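Local coordinates for acyl-coenzyme A oxidase 1 (Yarrowia lipolytica, PDB 5Y9D), which oxidises saturated acyl-CoA esters to (2E)-enoyl-CoAs with FAD and molecular oxygen, releasing hydrogen peroxide in peroxisomal fatty acid beta-oxidation, at residues A[133-136]-A[137-141]; A[124-127]-A[128-132]; A[106-109]-A[110-114]; A[99-102]-A[103-106]. One frame throughout, in Å; residues are numbered along the deposited sequence.

Contact 1: A[133-136]-A[137-141]; sequences NLFI and GSIRG
Gly137 answers Asn133, Ser138 answers Leu134 and Ile139 answers Phe135 in the i to i+4 pattern of an alpha-helix, here the later turns of helix 122-142, where a wider pi-type turn at 133-135 tightens again. Gly137 N reaches Asn133 O at 3.1 Å, and glycine probably suits the spot, since a beta carbon would come very close to that oxygen. Ser138 turns its hydroxyl back on the preceding turn: OG, anti to the carbonyl carbon (chi1 -53°), gives a second bond to Leu134 O at 2.7 Å, nearly along the C=O axis, beside the backbone bond from Ser138 N. Leu134 itself approaches FAD and Glu464, the probable proton acceptor. Ile139 then sets CG1 over one face of the Phe135 ring, 3.9 Å above its plane and toward the rim, apolar on apolar in a buried setting. A serine in place of Phe135 would probably leave Ile139 CG1 without this flat partner and open a gap beside it. Arg140, bent at chi3, brings NH1 to 3.8 Å from Ile136 CG2, while Arg140 N makes a fairly straight bond (163°) to Ile136 O. Gly141 N closes the turn on Gly137 O at 2.8 Å.

Contact 2: A[124-127]-A[128-132]; sequences TRTR and LSIHN
Ile130 turns its CG1 branch into the crowded position between its backbone N and carbonyl carbon (chi1 59°), which brings CG1 to 3.6 Å from Arg127 O and leaves CG2 beside Thr126 O, also at 3.6 Å. Leu128 instead swings CG anti to its own N (chi1 -177°), which carries the branched end away from residues 124-127; CB lies 3.3 Å from Thr124 O whatever the torsion. These are i to i+3 and i to i+4 contacts within one stretch of alpha-helix 122-142, and the backbone supplies their frame: Leu128 N bonds to Thr124 O at 3.0 Å, Ser129 N to Arg125 O at 2.9 Å, and Ile130 N to Thr126 O at 3.0 Å with an N-H...O angle of 158°. Ser129 CB lies close to Arg125 O, and its OG, on the far side from the backbone N, points off that oxygen. Ile130 also touches FAD, and a branched aliphatic group gives that neighbour an apolar surface; an alanine here would probably open a gap beside the cofactor and lose the contacts of CG1 and CG2 with the preceding turn. The arginine ends find partners beyond this stretch: Arg125 forms a salt bridge with Asp318, and Arg127 is gripped by Asp266, by Arg88 O and by Tyr686 of the second subunit. Thr124 packs on Thr91 and Leu98 of helix 84-98, while Arg125 lies against Ala114 and Gln115 of helix 107-118, placing this part of helix 122-142 between the other N-terminal helices and the FAD site.

Contact 3: A[106-109]-A[110-114]; sequences TEKL and SLWRA
Lys108 and Trp112 lie side by side and point the same way, one helical turn apart, with the lysine chain laid over a face of the indole. Lys108 CG stands 3.9 Å from the centroid of the six-membered ring of Trp112 and only 9° off the normal, a CH-pi contact made by the methylene carbon. CG leaves anti to the lysine N (chi1 -162°), and further bends in the chain keep CD and NZ near the ring rim too. A long aliphatic stem with a charged tip suits this partly exposed place: its carbons dress the indole while NZ faces Glu57 in a long, weak ion pair. Around the turn, Leu111 CG packs 3.4 Å from Glu107 O, and Leu111 N bonds that same oxygen almost straight (177°). Thr106, at the N-cap of helix 107-118, accepts from Leu109 N through OG1 at 3.2 Å, satisfying an amide of the first turn. Arg113, bent at chi3, sends its guanidinium back toward the preceding residues, where Arg113 NE forms a salt bridge with Asp105 OD2. The helix packs Leu109, Trp112 and Arg113 on helix 55-70, while Leu111 meets Gln379 and Ile383 of helix 355-391 and Ser314 of helix 306-334.

Contact 4: A[99-102]-A[103-106]; sequences SPYL and VTDT
This is a surface contact, in which Tyr101 meets Asp105 across the short, weakly bonded helix 101-104, the turn between helices 84-98 and 107-118. Asp105 N donates to Tyr101 O at 3.0 Å, and the aspartate side chain folds back over the same backbone: Asp105 OD2 comes to 3.5 Å from Tyr101 CB. The two side chains cross obliquely, with the ring and carboxylate planes 11° apart. Asp105 CG is anti to its carbonyl carbon (chi1 -82°), which carries the carboxylate back alongside Tyr101 CB. The bonding is mixed: Leu102 N to Ser99 O and Val103 N to Pro100 O (3.3 Å) span three residues, as in a 3-10 turn, whereas the Asp105 bond spans four, as in an alpha-helix. Pro100 fits an opening position, since it has no amide hydrogen to give but offers its carbonyl. Thr104 OG1 sits at the edge of the tyrosine ring, near its plane, 4.4 Å from Tyr101 CD1. Ser99 packs on Phe694 of the second subunit. An acid and an aromatic ring together suit the cation beside them, for Arg113, already paired with the acid, makes a cation-pi contact with Tyr101.

How the contacts relate
Along the chain the order is contact 4, contact 3, contact 2 and contact 1, all in the N-terminal acyl-CoA oxidase region. Contacts 4 and 3 share Thr106, with centres about 9 Å apart, and are joined by a salt bridge. Contacts 2 and 1 are successive parts of helix 122-142, centres about 12 Å apart, joined by probable backbone bonds such as Ile136 N to His131 O. Contact 2 also touches helix 107-118 at Ala114 and the short helix at Leu102, whereas contact 1 touches neither contact 3 nor contact 4. The series thus runs from the surface turn to a helix whose Ile130 and Leu134 lie beside FAD.

Contact 1: A[133-136]-A[137-141]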
ATOM      1  N   ASN A 133      10.118 -23.738   9.955  1.00 33.85           N
ATOM      2  CA  ASN A 133       9.759 -22.816  11.079  1.00 37.40           C
ATOM      3  C   ASN A 133       8.467 -23.270  11.780  1.00 34.48           C
ATOM      4  O   ASN A 133       8.500 -23.667  12.928  1.00 38.50           O
ATOM      5  CB  ASN A 133       9.664 -21.328  10.589  1.00 39.84           C
ATOM      6  CG  ASN A 133       9.058 -20.357  11.630  1.00 46.46           C
ATOM      7  OD1 ASN A 133       9.518 -20.277  12.771  1.00 54.63           O
ATOM      8  ND2 ASN A 133       8.055 -19.564  11.208  1.00 48.34           N
ATOM      9  N   LEU A 134       7.336 -23.248  11.084  1.00 32.51           N
ATOM     10  CA  LEU A 134       6.048 -23.503  11.724  1.00 30.44           C
ATOM     11  C   LEU A 134       5.808 -24.948  12.108  1.00 28.97           C
ATOM     12  O   LEU A 134       5.447 -25.226  13.231  1.00 28.71           O
ATOM     13  CB  LEU A 134       4.924 -23.017  10.834  1.00 31.56           C
ATOM     14  CG  LEU A 134       4.930 -21.495  10.656  1.00 32.46           C
ATOM     15  CD1 LEU A 134       3.815 -21.052   9.726  1.00 34.14           C
ATOM     16  CD2 LEU A 134       4.790 -20.821  12.004  1.00 31.66           C
ATOM     17  N   PHE A 135       6.045 -25.871  11.187  1.00 27.35           N
ATOM     18  CA  PHE A 135       5.719 -27.248  11.439  1.00 27.30           C
ATOM     19  C   PHE A 135       6.701 -27.869  12.424  1.00 27.76           C
ATOM     20  O   PHE A 135       6.294 -28.505  13.401  1.00 26.48           O
ATOM     21  CB  PHE A 135       5.654 -28.072  10.145  1.00 27.20           C
ATOM     22  CG  PHE A 135       5.606 -29.522  10.395  1.00 26.58           C
ATOM     23  CD1 PHE A 135       4.412 -30.136  10.657  1.00 26.41           C
ATOM     24  CD2 PHE A 135       6.770 -30.251  10.500  1.00 28.31           C
ATOM     25  CE1 PHE A 135       4.358 -31.481  10.944  1.00 27.54           C
ATOM     26  CE2 PHE A 135       6.731 -31.606  10.805  1.00 28.90           C
ATOM     27  CZ  PHE A 135       5.513 -32.220  11.017  1.00 28.61           C
ATOM     28  N   ILE A 136       7.985 -27.679  12.157  1.00 29.64           N
ATOM     29  CA  ILE A 136       9.040 -28.258  12.988  1.00 29.83           C
ATOM     30  C   ILE A 136       9.049 -27.634  14.357  1.00 30.81           C
ATOM     31  O   ILE A 136       9.214 -28.347  15.360  1.00 31.99           O
ATOM     32  CB  ILE A 136      10.411 -28.106  12.311  1.00 30.25           C
ATOM     33  CG1 ILE A 136      10.521 -29.146  11.200  1.00 29.26           C
ATOM     34  CG2 ILE A 136      11.578 -28.221  13.304  1.00 30.47           C
ATOM     35  CD1 ILE A 136      10.505 -30.568  11.686  1.00 28.75           C
ATOM     36  N   GLY A 137       8.845 -26.318  14.400  1.00 30.99           N
ATOM     37  CA  GLY A 137       8.870 -25.573  15.665  1.00 31.93           C
ATOM     38  C   GLY A 137       7.766 -26.039  16.591  1.00 32.94           C
ATOM     39  O   GLY A 137       7.950 -26.082  17.811  1.00 33.36           O
ATOM     40  N   SER A 138       6.625 -26.400  15.995  1.00 31.78           N
ATOM     41  CA  SER A 138       5.499 -26.896  16.753  1.00 32.65           C
ATOM     42  C   SER A 138       5.779 -28.284  17.301  1.00 33.27           C
ATOM     43  O   SER A 138       5.381 -28.563  18.402  1.00 36.44           O
ATOM     44  CB  SER A 138       4.195 -26.889  15.939  1.00 33.98           C
ATOM     45  OG  SER A 138       3.930 -25.605  15.376  1.00 35.16           O
ATOM     46  N   ILE A 139       6.483 -29.148  16.585  1.00 34.00           N
ATOM     47  CA  ILE A 139       6.718 -30.481  17.143  1.00 37.24           C
ATOM     48  C   ILE A 139       7.769 -30.426  18.230  1.00 37.34           C
ATOM     49  O   ILE A 139       7.720 -31.196  19.169  1.00 38.43           O
ATOM     50  CB  ILE A 139       7.240 -31.534  16.148  1.00 39.04           C
ATOM     51  CG1 ILE A 139       6.455 -31.605  14.873  1.00 38.96           C
ATOM     52  CG2 ILE A 139       7.171 -32.929  16.768  1.00 42.54           C
ATOM     53  CD1 ILE A 139       7.333 -32.205  13.802  1.00 42.76           C
ATOM     54  N   ARG A 140       8.746 -29.550  18.081  1.00 39.97           N
ATOM     55  CA  ARG A 140       9.746 -29.392  19.123  1.00 42.82           C
ATOM     56  C   ARG A 140       9.084 -28.754  20.342  1.00 43.36           C
ATOM     57  O   ARG A 140       9.186 -29.283  21.438  1.00 47.37           O
ATOM     58  CB  ARG A 140      10.939 -28.551  18.645  1.00 44.19           C
ATOM     59  CG  ARG A 140      12.269 -29.074  19.141  1.00 46.59           C
ATOM     60  CD  ARG A 140      13.365 -28.023  19.118  1.00 55.24           C
ATOM     61  NE  ARG A 140      14.206 -28.113  17.926  1.00 57.65           N
ATOM     62  CZ  ARG A 140      13.951 -27.517  16.763  1.00 59.67           C
ATOM     63  NH1 ARG A 140      12.851 -26.766  16.592  1.00 62.03           N
ATOM     64  NH2 ARG A 140      14.808 -27.675  15.754  1.00 55.28           N
ATOM     65  N   GLY A 141       8.378 -27.645  20.132  1.00 42.82           N
ATOM     66  CA  GLY A 141       7.791 -26.866  21.228  1.00 41.19           C
ATOM     67  C   GLY A 141       6.600 -27.479  21.950  1.00 39.12           C
ATOM     68  O   GLY A 141       6.370 -27.184  23.109  1.00 38.07           O
TER

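Contact 2: A[124-127]-A[128-132]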
ATOM      1  N   THR A 124       9.785 -18.294  -1.763  1.00 24.55           N
ATOM      2  CA  THR A 124      10.595 -19.435  -1.298  1.00 24.81           C
ATOM      3  C   THR A 124      10.796 -19.345   0.212  1.00 26.21           C
ATOM      4  O   THR A 124      10.856 -20.349   0.924  1.00 25.73           O
ATOM      5  CB  THR A 124      11.997 -19.437  -1.912  1.00 25.58           C
ATOM      6  OG1 THR A 124      11.922 -19.523  -3.336  1.00 25.53           O
ATOM      7  CG2 THR A 124      12.813 -20.609  -1.357  1.00 26.50           C
ATOM      8  N   ARG A 125      10.944 -18.131   0.700  1.00 24.83           N
ATOM      9  CA  ARG A 125      11.113 -17.967   2.101  1.00 26.70           C
ATOM     10  C   ARG A 125       9.892 -18.564   2.819  1.00 25.53           C
ATOM     11  O   ARG A 125      10.034 -19.420   3.659  1.00 23.39           O
ATOM     12  CB  ARG A 125      11.335 -16.491   2.409  1.00 29.85           C
ATOM     13  CG  ARG A 125      11.732 -16.213   3.835  1.00 33.18           C
ATOM     14  CD  ARG A 125      10.520 -15.853   4.689  1.00 34.61           C
ATOM     15  NE  ARG A 125      10.931 -15.780   6.088  1.00 37.26           N
ATOM     16  CZ  ARG A 125      11.575 -14.756   6.632  1.00 32.64           C
ATOM     17  NH1 ARG A 125      11.880 -13.712   5.898  1.00 29.65           N
ATOM     18  NH2 ARG A 125      11.915 -14.795   7.917  1.00 34.74           N
ATOM     19  N   THR A 126       8.684 -18.191   2.412  1.00 26.41           N
ATOM     20  CA  THR A 126       7.491 -18.717   3.055  1.00 25.95           C
ATOM     21  C   THR A 126       7.325 -20.231   2.871  1.00 27.54           C
ATOM     22  O   THR A 126       6.946 -20.957   3.827  1.00 23.84           O
ATOM     23  CB  THR A 126       6.261 -18.019   2.507  1.00 25.81           C
ATOM     24  OG1 THR A 126       6.407 -16.626   2.716  1.00 27.89           O
ATOM     25  CG2 THR A 126       4.998 -18.487   3.205  1.00 25.96           C
ATOM     26  N   ARG A 127       7.602 -20.700   1.646  1.00 26.85           N
ATOM     27  CA  ARG A 127       7.357 -22.093   1.306  1.00 28.10           C
ATOM     28  C   ARG A 127       8.317 -23.024   2.053  1.00 28.40           C
ATOM     29  O   ARG A 127       8.008 -24.166   2.351  1.00 30.00           O
ATOM     30  CB  ARG A 127       7.437 -22.323  -0.202  1.00 28.79           C
ATOM     31  CG  ARG A 127       6.918 -23.695  -0.624  1.00 28.96           C
ATOM     32  CD  ARG A 127       6.150 -23.595  -1.912  1.00 28.74           C
ATOM     33  NE  ARG A 127       5.791 -24.887  -2.465  1.00 28.36           N
ATOM     34  CZ  ARG A 127       5.666 -25.147  -3.770  1.00 29.81           C
ATOM     35  NH1 ARG A 127       5.890 -24.209  -4.702  1.00 27.62           N
ATOM     36  NH2 ARG A 127       5.310 -26.366  -4.152  1.00 30.21           N
ATOM     37  N   LEU A 128       9.482 -22.527   2.372  1.00 28.24           N
ATOM     38  CA  LEU A 128      10.388 -23.279   3.192  1.00 28.95           C
ATOM     39  C   LEU A 128       9.959 -23.171   4.648  1.00 27.46           C
ATOM     40  O   LEU A 128      10.016 -24.109   5.431  1.00 25.83           O
ATOM     41  CB  LEU A 128      11.781 -22.701   3.014  1.00 30.27           C
ATOM     42  CG  LEU A 128      12.901 -23.404   3.746  1.00 32.30           C
ATOM     43  CD1 LEU A 128      12.892 -24.880   3.421  1.00 34.28           C
ATOM     44  CD2 LEU A 128      14.207 -22.761   3.326  1.00 34.29           C
ATOM     45  N   SER A 129       9.536 -21.982   4.995  1.00 28.06           N
ATOM     46  CA  SER A 129       9.333 -21.608   6.362  1.00 29.33           C
ATOM     47  C   SER A 129       8.184 -22.402   7.017  1.00 29.03           C
ATOM     48  O   SER A 129       8.323 -22.843   8.142  1.00 31.81           O
ATOM     49  CB  SER A 129       9.102 -20.103   6.391  1.00 31.34           C
ATOM     50  OG  SER A 129       8.851 -19.650   7.678  1.00 37.49           O
ATOM     51  N   ILE A 130       7.086 -22.642   6.304  1.00 26.50           N
ATOM     52  CA  ILE A 130       5.971 -23.389   6.880  1.00 26.62           C
ATOM     53  C   ILE A 130       6.341 -24.785   7.426  1.00 26.57           C
ATOM     54  O   ILE A 130       5.648 -25.338   8.281  1.00 25.23           O
ATOM     55  CB  ILE A 130       4.763 -23.506   5.906  1.00 27.71           C
ATOM     56  CG1 ILE A 130       5.182 -24.198   4.596  1.00 28.48           C
ATOM     57  CG2 ILE A 130       4.117 -22.128   5.633  1.00 27.86           C
ATOM     58  CD1 ILE A 130       4.991 -25.697   4.632  1.00 28.92           C
ATOM     59  N   HIS A 131       7.412 -25.362   6.930  1.00 26.72           N
ATOM     60  CA  HIS A 131       7.826 -26.669   7.414  1.00 28.58           C
ATOM     61  C   HIS A 131       8.841 -26.525   8.494  1.00 29.60           C
ATOM     62  O   HIS A 131       8.689 -27.013   9.617  1.00 31.70           O
ATOM     63  CB  HIS A 131       8.457 -27.482   6.296  1.00 28.93           C
ATOM     64  CG  HIS A 131       9.295 -28.593   6.794  1.00 28.85           C
ATOM     65  ND1 HIS A 131       8.763 -29.804   7.168  1.00 30.64           N
ATOM     66  CD2 HIS A 131      10.626 -28.683   7.002  1.00 28.64           C
ATOM     67  CE1 HIS A 131       9.730 -30.598   7.577  1.00 30.00           C
ATOM     68  NE2 HIS A 131      10.872 -29.943   7.484  1.00 30.31           N
ATOM     69  N   ASN A 132       9.900 -25.824   8.137  1.00 32.49           N
ATOM     70  CA  ASN A 132      11.098 -25.756   8.940  1.00 31.18           C
ATOM     71  C   ASN A 132      10.936 -24.778  10.102  1.00 32.77           C
ATOM     72  O   ASN A 132      11.500 -25.010  11.138  1.00 35.12           O
ATOM     73  CB  ASN A 132      12.257 -25.437   8.019  1.00 32.91           C
ATOM     74  CG  ASN A 132      13.275 -24.565   8.646  1.00 34.48           C
ATOM     75  OD1 ASN A 132      13.290 -23.365   8.430  1.00 37.29           O
ATOM     76  ND2 ASN A 132      14.144 -25.158   9.419  1.00 37.40           N
TER

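Contact 3: A[106-109]-A[110-114]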
ATOM      1  N   THR A 106      22.699 -23.577  12.635  1.00 40.33           N
ATOM      2  CA  THR A 106      22.247 -23.189  13.963  1.00 39.28           C
ATOM      3  C   THR A 106      20.959 -22.375  13.855  1.00 40.04           C
ATOM      4  O   THR A 106      20.556 -21.993  12.763  1.00 35.46           O
ATOM      5  CB  THR A 106      23.298 -22.295  14.650  1.00 38.13           C
ATOM      6  OG1 THR A 106      23.513 -21.095  13.869  1.00 31.97           O
ATOM      7  CG2 THR A 106      24.602 -23.064  14.825  1.00 35.74           C
ATOM      8  N   GLU A 107      20.346 -22.079  14.997  1.00 46.41           N
ATOM      9  CA  GLU A 107      19.148 -21.223  15.052  1.00 50.66           C
ATOM     10  C   GLU A 107      19.409 -19.841  14.424  1.00 51.07           C
ATOM     11  O   GLU A 107      18.622 -19.350  13.601  1.00 49.06           O
ATOM     12  CB  GLU A 107      18.667 -21.052  16.498  1.00 55.04           C
ATOM     13  CG  GLU A 107      17.225 -21.494  16.721  1.00 62.49           C
ATOM     14  CD  GLU A 107      17.075 -23.005  16.777  1.00 64.44           C
ATOM     15  OE1 GLU A 107      15.930 -23.503  16.892  1.00 68.97           O
ATOM     16  OE2 GLU A 107      18.104 -23.709  16.707  1.00 68.09           O
ATOM     17  N   LYS A 108      20.533 -19.236  14.798  1.00 52.18           N
ATOM     18  CA  LYS A 108      20.918 -17.912  14.297  1.00 50.24           C
ATOM     19  C   LYS A 108      21.098 -17.931  12.772  1.00 43.87           C
ATOM     20  O   LYS A 108      20.521 -17.096  12.071  1.00 38.25           O
ATOM     21  CB  LYS A 108      22.191 -17.434  15.004  1.00 58.65           C
ATOM     22  CG  LYS A 108      22.477 -15.937  14.909  1.00 68.17           C
ATOM     23  CD  LYS A 108      22.765 -15.301  16.279  1.00 73.26           C
ATOM     24  CE  LYS A 108      24.061 -15.808  16.915  1.00 79.31           C
ATOM     25  NZ  LYS A 108      25.281 -15.418  16.141  1.00 81.38           N
ATOM     26  N   LEU A 109      21.862 -18.900  12.264  1.00 39.62           N
ATOM     27  CA  LEU A 109      22.020 -19.064  10.806  1.00 37.29           C
ATOM     28  C   LEU A 109      20.696 -19.286  10.084  1.00 36.17           C
ATOM     29  O   LEU A 109      20.476 -18.733   9.010  1.00 38.74           O
ATOM     30  CB  LEU A 109      23.002 -20.193  10.454  1.00 35.71           C
ATOM     31  CG  LEU A 109      24.458 -19.967  10.893  1.00 36.26           C
ATOM     32  CD1 LEU A 109      25.444 -20.710  10.018  1.00 36.28           C
ATOM     33  CD2 LEU A 109      24.824 -18.492  10.894  1.00 37.30           C
ATOM     34  N   SER A 110      19.808 -20.063  10.681  1.00 34.25           N
ATOM     35  CA  SER A 110      18.546 -20.400  10.044  1.00 32.64           C
ATOM     36  C   SER A 110      17.744 -19.130   9.935  1.00 32.24           C
ATOM     37  O   SER A 110      17.312 -18.768   8.842  1.00 33.16           O
ATOM     38  CB  SER A 110      17.831 -21.528  10.820  1.00 34.44           C
ATOM     39  OG  SER A 110      16.413 -21.453  10.796  1.00 35.78           O
ATOM     40  N   LEU A 111      17.583 -18.414  11.048  1.00 35.25           N
ATOM     41  CA  LEU A 111      16.900 -17.116  11.031  1.00 34.00           C
ATOM     42  C   LEU A 111      17.468 -16.250   9.907  1.00 33.57           C
ATOM     43  O   LEU A 111      16.719 -15.773   9.037  1.00 31.75           O
ATOM     44  CB  LEU A 111      17.055 -16.393  12.370  1.00 38.36           C
ATOM     45  CG  LEU A 111      16.194 -16.932  13.531  1.00 46.99           C
ATOM     46  CD1 LEU A 111      16.676 -16.441  14.897  1.00 46.26           C
ATOM     47  CD2 LEU A 111      14.711 -16.592  13.339  1.00 49.90           C
ATOM     48  N   TRP A 112      18.796 -16.074   9.920  1.00 31.11           N
ATOM     49  CA  TRP A 112      19.454 -15.128   9.031  1.00 30.18           C
ATOM     50  C   TRP A 112      19.386 -15.553   7.592  1.00 27.93           C
ATOM     51  O   TRP A 112      19.179 -14.756   6.716  1.00 27.15           O
ATOM     52  CB  TRP A 112      20.895 -14.871   9.465  1.00 32.45           C
ATOM     53  CG  TRP A 112      21.010 -14.018  10.734  1.00 36.51           C
ATOM     54  CD1 TRP A 112      19.984 -13.382  11.424  1.00 38.06           C
ATOM     55  CD2 TRP A 112      22.209 -13.667  11.411  1.00 35.54           C
ATOM     56  NE1 TRP A 112      20.490 -12.685  12.490  1.00 36.82           N
ATOM     57  CE2 TRP A 112      21.849 -12.847  12.513  1.00 38.03           C
ATOM     58  CE3 TRP A 112      23.547 -14.000  11.232  1.00 36.24           C
ATOM     59  CZ2 TRP A 112      22.794 -12.349  13.415  1.00 37.76           C
ATOM     60  CZ3 TRP A 112      24.492 -13.497  12.134  1.00 37.48           C
ATOM     61  CH2 TRP A 112      24.111 -12.676  13.198  1.00 36.59           C
ATOM     62  N   ARG A 113      19.517 -16.825   7.324  1.00 28.67           N
ATOM     63  CA  ARG A 113      19.433 -17.259   5.930  1.00 28.99           C
ATOM     64  C   ARG A 113      18.047 -17.019   5.355  1.00 26.63           C
ATOM     65  O   ARG A 113      17.891 -16.634   4.199  1.00 28.25           O
ATOM     66  CB  ARG A 113      19.796 -18.715   5.847  1.00 29.29           C
ATOM     67  CG  ARG A 113      20.040 -19.211   4.463  1.00 29.29           C
ATOM     68  CD  ARG A 113      20.268 -20.700   4.538  1.00 29.12           C
ATOM     69  NE  ARG A 113      21.394 -21.015   5.412  1.00 29.59           N
ATOM     70  CZ  ARG A 113      22.659 -20.754   5.110  1.00 30.52           C
ATOM     71  NH1 ARG A 113      22.965 -20.167   3.975  1.00 33.57           N
ATOM     72  NH2 ARG A 113      23.630 -21.078   5.942  1.00 31.90           N
ATOM     73  N   ALA A 114      17.044 -17.223   6.177  1.00 27.02           N
ATOM     74  CA  ALA A 114      15.657 -16.940   5.786  1.00 28.89           C
ATOM     75  C   ALA A 114      15.381 -15.417   5.632  1.00 28.35           C
ATOM     76  O   ALA A 114      14.848 -14.967   4.615  1.00 30.08           O
ATOM     77  CB  ALA A 114      14.697 -17.598   6.781  1.00 28.10           C
TER

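Contact 4: A[99-102]-A[103-106]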
ATOM      1  N   SER A  99      17.674 -26.821   1.047  1.00 28.10           N
ATOM      2  CA  SER A  99      17.460 -27.861   2.044  1.00 29.82           C
ATOM      3  C   SER A  99      18.713 -28.465   2.731  1.00 27.99           C
ATOM      4  O   SER A  99      18.638 -28.878   3.869  1.00 27.46           O
ATOM      5  CB  SER A  99      16.551 -28.958   1.472  1.00 30.26           C
ATOM      6  OG  SER A  99      17.291 -29.710   0.558  1.00 34.72           O
ATOM      7  N   PRO A 100      19.876 -28.497   2.070  1.00 28.22           N
ATOM      8  CA  PRO A 100      21.048 -28.944   2.840  1.00 27.19           C
ATOM      9  C   PRO A 100      21.331 -28.127   4.107  1.00 29.01           C
ATOM     10  O   PRO A 100      21.820 -28.663   5.124  1.00 30.00           O
ATOM     11  CB  PRO A 100      22.197 -28.751   1.867  1.00 27.12           C
ATOM     12  CG  PRO A 100      21.564 -28.705   0.510  1.00 27.48           C
ATOM     13  CD  PRO A 100      20.248 -28.035   0.723  1.00 27.70           C
ATOM     14  N   TYR A 101      21.030 -26.844   4.062  1.00 30.12           N
ATOM     15  CA  TYR A 101      21.268 -25.965   5.216  1.00 33.42           C
ATOM     16  C   TYR A 101      20.365 -26.238   6.450  1.00 34.94           C
ATOM     17  O   TYR A 101      20.641 -25.764   7.547  1.00 36.18           O
ATOM     18  CB  TYR A 101      21.169 -24.477   4.781  1.00 33.78           C
ATOM     19  CG  TYR A 101      22.197 -24.046   3.735  1.00 33.08           C
ATOM     20  CD1 TYR A 101      23.562 -24.157   3.981  1.00 33.23           C
ATOM     21  CD2 TYR A 101      21.795 -23.502   2.502  1.00 34.62           C
ATOM     22  CE1 TYR A 101      24.512 -23.751   3.030  1.00 33.85           C
ATOM     23  CE2 TYR A 101      22.725 -23.097   1.553  1.00 35.00           C
ATOM     24  CZ  TYR A 101      24.089 -23.220   1.820  1.00 34.19           C
ATOM     25  OH  TYR A 101      25.018 -22.818   0.888  1.00 30.86           O
ATOM     26  N   LEU A 102      19.300 -27.013   6.282  1.00 38.18           N
ATOM     27  CA  LEU A 102      18.422 -27.369   7.403  1.00 38.26           C
ATOM     28  C   LEU A 102      19.113 -28.344   8.372  1.00 42.33           C
ATOM     29  O   LEU A 102      18.692 -28.499   9.526  1.00 43.72           O
ATOM     30  CB  LEU A 102      17.137 -28.014   6.890  1.00 36.28           C
ATOM     31  CG  LEU A 102      16.368 -27.199   5.849  1.00 38.08           C
ATOM     32  CD1 LEU A 102      15.435 -28.099   5.062  1.00 36.47           C
ATOM     33  CD2 LEU A 102      15.610 -26.053   6.505  1.00 39.30           C
ATOM     34  N   VAL A 103      20.143 -29.029   7.892  1.00 40.38           N
ATOM     35  CA  VAL A 103      20.831 -30.013   8.697  1.00 40.48           C
ATOM     36  C   VAL A 103      22.017 -29.411   9.411  1.00 41.22           C
ATOM     37  O   VAL A 103      22.420 -29.930  10.434  1.00 42.58           O
ATOM     38  CB  VAL A 103      21.319 -31.203   7.837  1.00 42.14           C
ATOM     39  CG1 VAL A 103      22.212 -32.140   8.646  1.00 41.52           C
ATOM     40  CG2 VAL A 103      20.120 -31.969   7.300  1.00 43.92           C
ATOM     41  N   THR A 104      22.602 -28.346   8.874  1.00 39.87           N
ATOM     42  CA  THR A 104      23.819 -27.825   9.460  1.00 37.45           C
ATOM     43  C   THR A 104      23.596 -26.538  10.225  1.00 37.76           C
ATOM     44  O   THR A 104      24.343 -26.253  11.148  1.00 34.55           O
ATOM     45  CB  THR A 104      24.939 -27.649   8.411  1.00 37.43           C
ATOM     46  OG1 THR A 104      24.531 -26.752   7.368  1.00 36.99           O
ATOM     47  CG2 THR A 104      25.294 -29.010   7.812  1.00 37.64           C
ATOM     48  N   ASP A 105      22.571 -25.778   9.854  1.00 36.75           N
ATOM     49  CA  ASP A 105      22.382 -24.447  10.399  1.00 38.46           C
ATOM     50  C   ASP A 105      22.070 -24.490  11.902  1.00 40.10           C
ATOM     51  O   ASP A 105      21.271 -25.300  12.375  1.00 40.49           O
ATOM     52  CB  ASP A 105      21.251 -23.666   9.652  1.00 40.42           C
ATOM     53  CG  ASP A 105      21.721 -22.995   8.316  1.00 40.30           C
ATOM     54  OD1 ASP A 105      22.926 -23.022   7.967  1.00 41.46           O
ATOM     55  OD2 ASP A 105      20.866 -22.421   7.606  1.00 39.57           O
ATOM     56  N   THR A 106      22.699 -23.577  12.635  1.00 40.33           N
ATOM     57  CA  THR A 106      22.247 -23.189  13.963  1.00 39.28           C
ATOM     58  C   THR A 106      20.959 -22.375  13.855  1.00 40.04           C
ATOM     59  O   THR A 106      20.556 -21.993  12.763  1.00 35.46           O
ATOM     60  CB  THR A 106      23.298 -22.295  14.650  1.00 38.13           C
ATOM     61  OG1 THR A 106      23.513 -21.095  13.869  1.00 31.97           O
ATOM     62  CG2 THR A 106      24.602 -23.064  14.825  1.00 35.74           C
TER